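Local atomic coordinates of 4-hydroxythreonine-4-phosphate dehydrogenase (Legionella pneumophila subsp. pneumophila, PDB entry 6XMY), a protein that probably catalyses the NAD-dependent oxidation of 4-(phosphooxy)-L-threonine, a step in the biosynthesis of pyridoxine 5'-phosphate, and binds a divalent metal such as zinc. Residues A[232-235]-A[236-240]; A[192-195]-A[196-200]. All blocks are in the same frame, centred on the assembly; numbering follows the deposited sequence.

Interaction 1: A[232-235]-A[236-240]; sequences LNTL and KNQGI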
# COMPACT_ATOMS: atom_id res chain seq x y z
N LEU A 232 -17.70 18.27 2.65
CA LEU A 232 -16.64 19.07 3.25
C LEU A 232 -17.19 20.01 4.31
O LEU A 232 -16.53 20.27 5.32
CB LEU A 232 -15.87 19.84 2.18
CG LEU A 232 -15.19 18.97 1.11
CD1 LEU A 232 -14.41 19.82 0.11
CD2 LEU A 232 -14.28 17.93 1.77
N ASN A 233 -18.40 20.55 4.10
CA ASN A 233 -19.03 21.36 5.13
C ASN A 233 -19.28 20.54 6.40
O ASN A 233 -19.05 21.02 7.52
CB ASN A 233 -20.36 21.92 4.63
CG ASN A 233 -20.17 23.02 3.61
OD1 ASN A 233 -19.09 23.60 3.50
ND2 ASN A 233 -21.22 23.33 2.86
N THR A 234 -19.74 19.30 6.24
CA THR A 234 -19.95 18.43 7.39
C THR A 234 -18.63 18.19 8.12
O THR A 234 -18.57 18.28 9.35
CB THR A 234 -20.56 17.10 6.94
OG1 THR A 234 -21.87 17.35 6.40
CG2 THR A 234 -20.67 16.12 8.09
N LEU A 235 -17.57 17.90 7.37
CA LEU A 235 -16.26 17.66 7.98
C LEU A 235 -15.76 18.90 8.71
O LEU A 235 -15.22 18.80 9.82
CB LEU A 235 -15.27 17.21 6.91
CG LEU A 235 -15.53 15.79 6.43
CD1 LEU A 235 -14.90 15.59 5.06
CD2 LEU A 235 -14.97 14.78 7.40
N LYS A 236 -15.91 20.08 8.11
CA LYS A 236 -15.52 21.32 8.78
C LYS A 236 -16.25 21.48 10.10
O LYS A 236 -15.66 21.90 11.10
CB LYS A 236 -15.79 22.52 7.87
CG LYS A 236 -14.79 22.69 6.74
CD LYS A 236 -15.27 23.78 5.78
CE LYS A 236 -14.33 23.97 4.60
NZ LYS A 236 -14.93 24.83 3.54
N ASN A 237 -17.55 21.16 10.12
CA ASN A 237 -18.31 21.29 11.36
C ASN A 237 -18.03 20.17 12.35
O ASN A 237 -18.49 20.25 13.50
CB ASN A 237 -19.81 21.42 11.07
CG ASN A 237 -20.16 22.78 10.51
OD1 ASN A 237 -19.33 23.69 10.50
ND2 ASN A 237 -21.39 22.93 10.04
N GLN A 238 -17.30 19.13 11.94
CA GLN A 238 -16.71 18.19 12.88
C GLN A 238 -15.32 18.62 13.32
O GLN A 238 -14.68 17.90 14.10
CB GLN A 238 -16.66 16.79 12.26
CG GLN A 238 -18.03 16.23 11.93
CD GLN A 238 -17.96 14.91 11.22
OE1 GLN A 238 -16.88 14.38 11.00
NE2 GLN A 238 -19.12 14.37 10.86
N GLY A 239 -14.83 19.76 12.83
CA GLY A 239 -13.52 20.26 13.20
C GLY A 239 -12.37 19.71 12.40
O GLY A 239 -11.22 19.81 12.83
N ILE A 240 -12.65 19.12 11.24
CA ILE A 240 -11.61 18.59 10.37
C ILE A 240 -11.31 19.63 9.30
O ILE A 240 -12.21 20.07 8.58
CB ILE A 240 -12.03 17.24 9.77
CG1 ILE A 240 -12.17 16.20 10.90
CG2 ILE A 240 -11.01 16.76 8.75
CD1 ILE A 240 -12.82 14.89 10.46
O HOH W 1 -16.68 23.26 2.25
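Residues L235, G239 and I240 close the C-terminal end of helix 223-237 with a Schellman motif, a local cap where the chain turns into strand 241-246. The carbonyl oxygen of L235 receives the amide of I240, N to O 3.0 Å with an N-H...O angle of 162°, and also a weak, bent bond from Q238 N. Within that closure, G239 N bonds to K236 O at 2.9 Å, the inner bond of the motif. G239 has positive phi (85°), which reverses the chain and lets the amide of I240 point back at the helix. The apolar contact that goes with this cap is made by L235 CD2 and I240 CD1, 3.7 Å apart, where the two side chains meet at a slant. Next to helix 180-197, Q238 runs alongside T234, its NE2 3.6 Å from T234 CG2. That methyl group lies anti to the T234 backbone N, while OG1 turns back to bond with P230 O. The extended K236 chain passes L232 O with its CG at 3.3 Å, and a water links K236 NZ to N233 OD1. L235 and I240 rest on I187 of helix 180-197, and Q238 OE1 is bonded to Q188 NE2 of the same helix, while L232, L235 and K236 touch V242 of strand 241-246, which follows the cap directly in this beta-alpha-beta unit.

Interaction 2: A[192-195]-A[196-200]; sequences HSLK and HDFGI. With SO4 (sulfate ion), chain J; EDO (1,2-ethanediol), chain G.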
# COMPACT_ATOMS: atom_id res chain seq x y z
N HIS A 192 -7.83 10.98 11.35
CA HIS A 192 -7.47 10.22 12.55
C HIS A 192 -6.06 9.65 12.43
O HIS A 192 -5.27 9.71 13.37
CB HIS A 192 -8.47 9.10 12.78
CG HIS A 192 -8.15 8.25 13.97
ND1 HIS A 192 -8.47 8.62 15.25
CD2 HIS A 192 -7.52 7.05 14.06
CE1 HIS A 192 -8.07 7.68 16.09
NE2 HIS A 192 -7.49 6.72 15.39
N SER A 193 -5.74 9.08 11.27
CA SER A 193 -4.43 8.47 11.09
C SER A 193 -3.32 9.51 11.09
O SER A 193 -2.26 9.28 11.67
CB SER A 193 -4.40 7.65 9.80
OG SER A 193 -5.26 6.53 9.90
N LEU A 194 -3.53 10.64 10.41
CA LEU A 194 -2.51 11.68 10.41
C LEU A 194 -2.22 12.16 11.83
O LEU A 194 -1.07 12.38 12.20
CB LEU A 194 -2.93 12.85 9.52
CG LEU A 194 -3.02 12.58 8.02
CD1 LEU A 194 -3.62 13.77 7.28
CD2 LEU A 194 -1.64 12.22 7.47
N LYS A 195 -3.27 12.32 12.64
CA LYS A 195 -3.11 12.84 13.99
C LYS A 195 -2.49 11.80 14.91
O LYS A 195 -1.55 12.09 15.65
CB LYS A 195 -4.46 13.29 14.52
CG LYS A 195 -4.46 13.88 15.93
CD LYS A 195 -5.82 14.45 16.24
CE LYS A 195 -5.86 15.13 17.59
NZ LYS A 195 -7.21 15.71 17.82
N HIS A 196 -3.02 10.58 14.88
CA HIS A 196 -2.66 9.58 15.87
C HIS A 196 -1.45 8.75 15.47
O HIS A 196 -0.72 8.27 16.35
CB HIS A 196 -3.86 8.68 16.15
CG HIS A 196 -4.93 9.37 16.95
ND1 HIS A 196 -4.98 9.31 18.32
CD2 HIS A 196 -5.97 10.15 16.57
CE1 HIS A 196 -6.01 10.01 18.75
NE2 HIS A 196 -6.63 10.53 17.71
N ASP A 197 -1.21 8.56 14.17
CA ASP A 197 -0.12 7.72 13.71
C ASP A 197 1.00 8.46 13.00
O ASP A 197 2.10 7.92 12.90
CB ASP A 197 -0.66 6.60 12.81
CG ASP A 197 -1.60 5.66 13.55
OD1 ASP A 197 -1.35 5.39 14.75
OD2 ASP A 197 -2.60 5.22 12.94
N PHE A 198 0.75 9.68 12.53
CA PHE A 198 1.79 10.50 11.93
C PHE A 198 2.15 11.72 12.77
O PHE A 198 3.01 12.51 12.34
CB PHE A 198 1.39 10.92 10.51
CG PHE A 198 1.36 9.79 9.52
CD1 PHE A 198 0.25 8.97 9.41
CD2 PHE A 198 2.44 9.56 8.68
CE1 PHE A 198 0.22 7.93 8.48
CE2 PHE A 198 2.42 8.53 7.75
CZ PHE A 198 1.30 7.72 7.65
N GLY A 199 1.54 11.90 13.94
CA GLY A 199 1.90 12.98 14.83
C GLY A 199 1.57 14.37 14.36
O GLY A 199 2.20 15.33 14.80
N ILE A 200 0.60 14.52 13.47
CA ILE A 200 0.19 15.82 12.96
C ILE A 200 -1.00 16.28 13.79
O ILE A 200 -2.11 15.74 13.66
CB ILE A 200 -0.16 15.75 11.47
CG1 ILE A 200 1.05 15.23 10.68
CG2 ILE A 200 -0.62 17.11 10.96
CD1 ILE A 200 0.76 14.95 9.24
S SO4 J . -9.39 12.08 16.27
O1 SO4 J . -9.92 10.74 16.01
O2 SO4 J . -8.29 12.35 15.35
O3 SO4 J . -8.91 12.15 17.64
O4 SO4 J . -10.45 13.07 16.07
C1 EDO G . -1.35 4.27 9.94
O1 EDO G . -2.56 4.76 10.53
C2 EDO G . -0.80 3.07 10.72
O2 EDO G . -1.66 1.92 10.58
O HOH W 2 -5.11 5.22 12.74
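L194 O is gripped by two amides: I200 N donates to it at 3.0 Å, nearly straight (166°), and F198 N adds a weak bond. The imidazoles of H192 and H196 hold one sulfate ion between them, probably from the crystallisation liquor. H192 ND1 donates to sulfate O1 at 2.7 Å and H196 NE2 to O3 at 2.8 Å, both bonds nearly straight, and each sulfate oxygen lies near the plane of its ring. The two rings form an offset stack, their centroids 4.2 Å apart and their planes inclined by 26°, with H196 CD2 over one face of H192. The H192 CG lies anti to its backbone N (chi1 178°), whereas that of H196 lies beside its own, and these choices bring residues one helical turn apart face to face. The extended K195 brings its CD near O2. A negative ion here would be expected to favour protonated imidazoles. Helix 180-197 ends in a C-terminal cap with a positive-phi glycine, G199, closed by the bond from I200 N to the carbonyl six residues earlier; H196 N and D197 N bond to the carbonyls of H192 and S193. K195 CA adds a CA-H...O contact to I200 O. L194 CD2 packs at 4.0 Å against I200 CD1, the two side chains lying side by side. A water joins S193 OG, also held by Q189 NE2, to D197 OD2. F198 presents its ring edge to S193 O, and its side chain also touches K161 of strand 161-164 and M326 of helix 314-328.

Interactions 1 and 2 are the C-terminal ends of two helices, 223-237 and 180-197 respectively, and follow one another along the chain with interaction 2 first. Strand 204-208 comes between them, and strand 241-246 follows interaction 1 directly; the two strands are adjacent and parallel. The contact centres lie about 17 Å apart, while their nearest atoms come to about 6 Å without touching. The helices themselves do meet, since side chains of interaction 1 reach I184, I187, Q188 and H191 of helix 180-197. Both turns thus lead two helices that pack against each other into neighbouring parallel strands. Interaction 1 lies away from the annotated sites; in interaction 2, F198 stays about 10 Å, side chain to side chain, from N285, a predicted substrate-binding residue.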